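PDB 7BPS: testis-expressed protein 101 from Mus musculus, which helps sperm bind the zona pellucida and migrate into the oviduct, probably through the adhesion molecule ADAM3. Local coordinates for residues L43-S57 against L149-K163. Sequence-based numbering, arbitrary orientation.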
loop_
_atom_site.group_PDB
_atom_site.type_symbol
_atom_site.label_atom_id
_atom_site.label_comp_id
_atom_site.label_asym_id
_atom_site.label_seq_id
_atom_site.Cartn_x
_atom_site.Cartn_y
_atom_site.Cartn_z
ATOM N N LEU A 43 -0.690 1.916 3.002
ATOM C CA LEU A 43 -0.340 0.761 2.144
ATOM C C LEU A 43 1.039 1.035 1.554
ATOM O O LEU A 43 1.251 2.149 1.057
ATOM C CB LEU A 43 -1.395 0.614 1.045
ATOM C CG LEU A 43 -1.175 -0.515 0.044
ATOM C CD1 LEU A 43 -1.029 -1.864 0.705
ATOM C CD2 LEU A 43 -2.321 -0.567 -0.938
ATOM N N LEU A 44 1.936 0.047 1.609
ATOM C CA LEU A 44 3.329 0.154 1.101
ATOM C C LEU A 44 3.540 -0.941 0.077
ATOM O O LEU A 44 3.248 -2.091 0.387
ATOM C CB LEU A 44 4.319 0.022 2.265
ATOM C CG LEU A 44 4.197 1.111 3.330
ATOM C CD1 LEU A 44 3.358 0.651 4.516
ATOM C CD2 LEU A 44 5.555 1.573 3.802
ATOM N N ILE A 45 4.002 -0.588 -1.111
ATOM C CA ILE A 45 4.227 -1.558 -2.226
ATOM C C ILE A 45 5.626 -1.335 -2.803
ATOM O O ILE A 45 5.984 -0.176 -3.092
ATOM C CB ILE A 45 3.144 -1.425 -3.296
ATOM C CG1 ILE A 45 1.743 -1.541 -2.695
ATOM C CG2 ILE A 45 3.372 -2.445 -4.383
ATOM C CD1 ILE A 45 0.646 -0.996 -3.574
ATOM N N LYS A 46 6.341 -2.437 -2.990
ATOM C CA LYS A 46 7.770 -2.488 -3.358
ATOM C C LYS A 46 7.951 -3.636 -4.348
ATOM O O LYS A 46 7.291 -4.683 -4.175
ATOM C CB LYS A 46 8.543 -2.747 -2.071
ATOM C CG LYS A 46 10.030 -2.478 -2.118
ATOM C CD LYS A 46 10.770 -3.165 -1.000
ATOM C CE LYS A 46 12.224 -2.755 -0.984
ATOM N NZ LYS A 46 12.889 -3.057 -2.274
ATOM N N ALA A 47 8.802 -3.465 -5.349
ATOM C CA ALA A 47 9.359 -4.602 -6.107
ATOM C C ALA A 47 10.810 -4.789 -5.668
ATOM O O ALA A 47 11.312 -3.969 -4.941
ATOM C CB ALA A 47 9.224 -4.405 -7.601
ATOM N N ASP A 48 11.440 -5.871 -6.102
ATOM C CA ASP A 48 12.859 -6.148 -5.804
ATOM C C ASP A 48 13.693 -4.949 -6.253
ATOM O O ASP A 48 13.566 -4.553 -7.406
ATOM C CB ASP A 48 13.305 -7.405 -6.547
ATOM C CG ASP A 48 14.699 -7.854 -6.159
ATOM O OD1 ASP A 48 15.192 -7.393 -5.111
ATOM O OD2 ASP A 48 15.231 -8.680 -6.884
ATOM N N GLY A 49 14.476 -4.371 -5.359
ATOM C CA GLY A 49 15.420 -3.292 -5.683
ATOM C C GLY A 49 14.757 -1.949 -5.991
ATOM O O GLY A 49 15.495 -1.051 -6.414
ATOM N N THR A 50 13.442 -1.762 -5.796
ATOM C CA THR A 50 12.803 -0.454 -6.152
ATOM C C THR A 50 12.642 0.414 -4.911
ATOM O O THR A 50 12.899 -0.051 -3.818
ATOM C CB THR A 50 11.469 -0.577 -6.909
ATOM O OG1 THR A 50 10.484 -1.039 -5.985
ATOM C CG2 THR A 50 11.575 -1.486 -8.119
ATOM N N ARG A 51 12.217 1.659 -5.095
ATOM C CA ARG A 51 11.634 2.432 -3.972
ATOM C C ARG A 51 10.276 1.822 -3.608
ATOM O O ARG A 51 9.777 0.877 -4.315
ATOM C CB ARG A 51 11.481 3.900 -4.351
ATOM C CG ARG A 51 12.786 4.530 -4.802
ATOM C CD ARG A 51 12.605 6.028 -4.869
ATOM N NE ARG A 51 13.851 6.710 -4.634
ATOM C CZ ARG A 51 14.655 7.156 -5.583
ATOM N NH1 ARG A 51 14.328 6.993 -6.854
ATOM N NH2 ARG A 51 15.775 7.778 -5.242
ATOM N N THR A 52 9.685 2.339 -2.544
ATOM C CA THR A 52 8.401 1.862 -1.995
ATOM C C THR A 52 7.339 2.930 -2.270
ATOM O O THR A 52 7.567 4.116 -1.916
ATOM C CB THR A 52 8.546 1.558 -0.506
ATOM O OG1 THR A 52 9.481 0.494 -0.405
ATOM C CG2 THR A 52 7.253 1.141 0.142
ATOM N N VAL A 53 6.234 2.524 -2.884
ATOM C CA VAL A 53 5.042 3.396 -3.035
ATOM C C VAL A 53 4.333 3.433 -1.675
ATOM O O VAL A 53 4.118 2.375 -1.093
ATOM C CB VAL A 53 4.121 2.888 -4.156
ATOM C CG1 VAL A 53 2.910 3.790 -4.355
ATOM C CG2 VAL A 53 4.895 2.773 -5.451
ATOM N N VAL A 54 4.012 4.623 -1.187
ATOM C CA VAL A 54 3.290 4.837 0.092
ATOM C C VAL A 54 2.003 5.631 -0.189
ATOM O O VAL A 54 2.090 6.812 -0.665
ATOM C CB VAL A 54 4.205 5.506 1.123
ATOM C CG1 VAL A 54 3.546 5.611 2.458
ATOM C CG2 VAL A 54 5.497 4.737 1.273
ATOM N N LEU A 55 0.855 4.963 0.015
ATOM C CA LEU A 55 -0.500 5.553 0.074
ATOM C C LEU A 55 -0.863 5.648 1.560
ATOM O O LEU A 55 -1.080 4.595 2.202
ATOM C CB LEU A 55 -1.497 4.694 -0.713
ATOM C CG LEU A 55 -1.130 4.428 -2.177
ATOM C CD1 LEU A 55 -0.368 3.112 -2.323
ATOM C CD2 LEU A 55 -2.347 4.410 -3.088
ATOM N N ALA A 56 -0.853 6.865 2.103
ATOM C CA ALA A 56 -1.102 7.170 3.528
ATOM C C ALA A 56 -2.317 8.098 3.659
ATOM O O ALA A 56 -2.306 9.234 3.109
ATOM C CB ALA A 56 0.129 7.772 4.170
ATOM N N SER A 57 -3.319 7.619 4.392
ATOM C CA SER A 57 -4.598 8.311 4.649
ATOM C C SER A 57 -4.835 8.471 6.154
ATOM O O SER A 57 -4.776 7.469 6.872
ATOM C CB SER A 57 -5.727 7.575 4.027
ATOM O OG SER A 57 -6.929 8.132 4.480
ATOM N N LEU A 149 -2.760 -1.250 -10.147
ATOM C CA LEU A 149 -3.625 -1.131 -8.966
ATOM C C LEU A 149 -4.345 0.199 -9.066
ATOM O O LEU A 149 -3.664 1.209 -9.151
ATOM C CB LEU A 149 -2.796 -1.233 -7.688
ATOM C CG LEU A 149 -2.051 -2.555 -7.511
ATOM C CD1 LEU A 149 -1.332 -2.561 -6.176
ATOM C CD2 LEU A 149 -2.980 -3.757 -7.633
ATOM N N GLU A 150 -5.674 0.148 -9.038
ATOM C CA GLU A 150 -6.594 1.311 -9.104
ATOM C C GLU A 150 -7.111 1.560 -7.687
ATOM O O GLU A 150 -7.766 0.656 -7.141
ATOM C CB GLU A 150 -7.713 0.909 -10.066
ATOM C CG GLU A 150 -8.262 2.006 -10.903
ATOM C CD GLU A 150 -7.216 2.481 -11.878
ATOM O OE1 GLU A 150 -6.696 1.631 -12.683
ATOM O OE2 GLU A 150 -6.917 3.707 -11.814
ATOM N N PHE A 151 -6.793 2.692 -7.076
ATOM C CA PHE A 151 -7.304 3.077 -5.737
ATOM C C PHE A 151 -8.316 4.217 -5.856
ATOM O O PHE A 151 -8.113 5.126 -6.677
ATOM C CB PHE A 151 -6.160 3.474 -4.819
ATOM C CG PHE A 151 -5.184 2.356 -4.585
ATOM C CD1 PHE A 151 -5.391 1.454 -3.565
ATOM C CD2 PHE A 151 -4.056 2.231 -5.374
ATOM C CE1 PHE A 151 -4.466 0.452 -3.330
ATOM C CE2 PHE A 151 -3.127 1.236 -5.126
ATOM C CZ PHE A 151 -3.337 0.343 -4.116
ATOM N N SER A 152 -9.394 4.134 -5.079
ATOM C CA SER A 152 -10.500 5.127 -5.091
ATOM C C SER A 152 -11.067 5.260 -3.687
ATOM O O SER A 152 -10.867 4.375 -2.871
ATOM C CB SER A 152 -11.564 4.819 -6.126
ATOM O OG SER A 152 -11.994 3.490 -5.999
ATOM N N GLY A 153 -11.661 6.411 -3.401
ATOM C CA GLY A 153 -12.243 6.712 -2.086
ATOM C C GLY A 153 -11.223 7.403 -1.222
ATOM O O GLY A 153 -10.026 7.334 -1.559
ATOM N N GLY A 154 -11.713 8.079 -0.183
ATOM C CA GLY A 154 -10.920 8.614 0.930
ATOM C C GLY A 154 -10.046 9.757 0.496
ATOM O O GLY A 154 -9.136 10.078 1.275
ATOM N N GLY A 155 -10.311 10.364 -0.668
ATOM C CA GLY A 155 -9.445 11.413 -1.249
ATOM C C GLY A 155 -8.082 10.840 -1.659
ATOM O O GLY A 155 -7.092 11.605 -1.694
ATOM N N MET A 156 -8.029 9.541 -1.988
ATOM C CA MET A 156 -6.780 8.775 -2.203
ATOM C C MET A 156 -6.725 8.203 -3.616
ATOM O O MET A 156 -5.914 7.268 -3.781
ATOM C CB MET A 156 -6.696 7.565 -1.256
ATOM C CG MET A 156 -6.402 7.907 0.170
ATOM S SD MET A 156 -4.967 8.995 0.315
ATOM C CE MET A 156 -3.703 7.784 -0.057
ATOM N N ASP A 157 -7.496 8.736 -4.573
ATOM C CA ASP A 157 -7.642 8.171 -5.944
ATOM C C ASP A 157 -6.273 8.167 -6.634
ATOM O O ASP A 157 -5.619 9.227 -6.643
ATOM C CB ASP A 157 -8.675 8.953 -6.761
ATOM C CG ASP A 157 -10.037 9.014 -6.104
ATOM O OD1 ASP A 157 -10.902 8.219 -6.485
ATOM O OD2 ASP A 157 -10.210 9.858 -5.236
ATOM N N ALA A 158 -5.833 7.009 -7.131
ATOM C CA ALA A 158 -4.459 6.783 -7.623
ATOM C C ALA A 158 -4.374 5.506 -8.459
ATOM O O ALA A 158 -5.249 4.651 -8.297
ATOM C CB ALA A 158 -3.554 6.714 -6.422
ATOM N N THR A 159 -3.373 5.384 -9.329
ATOM C CA THR A 159 -2.938 4.107 -9.947
ATOM C C THR A 159 -1.458 3.854 -9.610
ATOM O O THR A 159 -0.643 4.817 -9.588
ATOM C CB THR A 159 -2.914 4.045 -11.481
ATOM O OG1 THR A 159 -2.751 5.335 -12.057
ATOM C CG2 THR A 159 -4.109 3.374 -12.080
ATOM N N VAL A 160 -1.131 2.582 -9.464
ATOM C CA VAL A 160 0.233 2.086 -9.205
ATOM C C VAL A 160 0.510 1.016 -10.248
ATOM O O VAL A 160 -0.299 0.061 -10.358
ATOM C CB VAL A 160 0.370 1.567 -7.772
ATOM C CG1 VAL A 160 1.797 1.116 -7.506
ATOM C CG2 VAL A 160 -0.072 2.615 -6.757
ATOM N N GLN A 161 1.571 1.208 -11.024
ATOM C CA GLN A 161 2.085 0.146 -11.908
ATOM C C GLN A 161 3.171 -0.633 -11.144
ATOM O O GLN A 161 4.045 0.016 -10.492
ATOM C CB GLN A 161 2.588 0.755 -13.204
ATOM C CG GLN A 161 3.140 -0.305 -14.128
ATOM C CD GLN A 161 3.178 0.132 -15.566
ATOM O OE1 GLN A 161 2.691 -0.582 -16.434
ATOM N NE2 GLN A 161 3.761 1.284 -15.821
ATOM N N VAL A 162 3.076 -1.966 -11.193
ATOM C CA VAL A 162 3.970 -2.895 -10.456
ATOM C C VAL A 162 4.356 -4.031 -11.399
ATOM O O VAL A 162 3.441 -4.771 -11.882
ATOM C CB VAL A 162 3.303 -3.447 -9.190
ATOM C CG1 VAL A 162 4.286 -4.311 -8.410
ATOM C CG2 VAL A 162 2.748 -2.358 -8.308
ATOM N N LYS A 163 5.658 -4.182 -11.640
ATOM C CA LYS A 163 6.206 -5.332 -12.414
ATOM C C LYS A 163 7.301 -6.004 -11.604
ATOM O O LYS A 163 8.057 -5.271 -10.934
ATOM C CB LYS A 163 6.772 -4.868 -13.756
ATOM C CG LYS A 163 5.780 -4.105 -14.625
ATOM C CD LYS A 163 6.350 -3.696 -15.941
ATOM C CE LYS A 163 5.354 -2.949 -16.794
ATOM N NZ LYS A 163 5.836 -2.939 -18.187
#
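Leu55 CD2 lies over one face of the Phe151 ring, 3.8 Å from the ring centroid and 21° off the normal, a CH-pi contact displaced toward the rim on the CD2 side. The ring is also met obliquely by Leu43, whose CG stands anti to the backbone N and whose CD2 comes within 3.4 Å of Phe151 CE1. Next to this cluster Ile45 CD1 and Leu149 CD1 reach toward each other tip to tip at 3.6 Å, while the side chains of Ile45 and Val162 cross at about a right angle. Val53 and Val160, both buried, make a slightly wider tip-to-tip contact, with CG1 of Val53 4.0 Å from CG2 of Val160. Each segment is a beta hairpin closed by its own backbone bonds, such as Leu43 N to Leu55 O and Phe151 N to Ala158 O; across the interface the contact is apolar. Strands 52-57 and 158-163 run nearly antiparallel (157°) with axes 9.8 Å apart, a face-to-face spacing. Hairpins from the two tandem Ly6/uPAR domains thus pack sheet against sheet; Val185 of strand 183-193 touches Phe151, and Leu13 of strand 6-16 touches Leu55. Solvent reaches the hairpin bends. The type I' turn Gly153-Met156 carries exposed Gly155, yet Met156 turns inward, its chain bent twice, bringing CE to 3.7 Å from Ala56 N. Ser57 OG is hydrogen-bonded to Gln39 NE2, and it is Ser57 CB that meets Met156. At the other end, Ala47 CB rests 3.6 Å from Lys163 O, beside a type II turn whose Gly49 is exposed, and Lys163 CB points away.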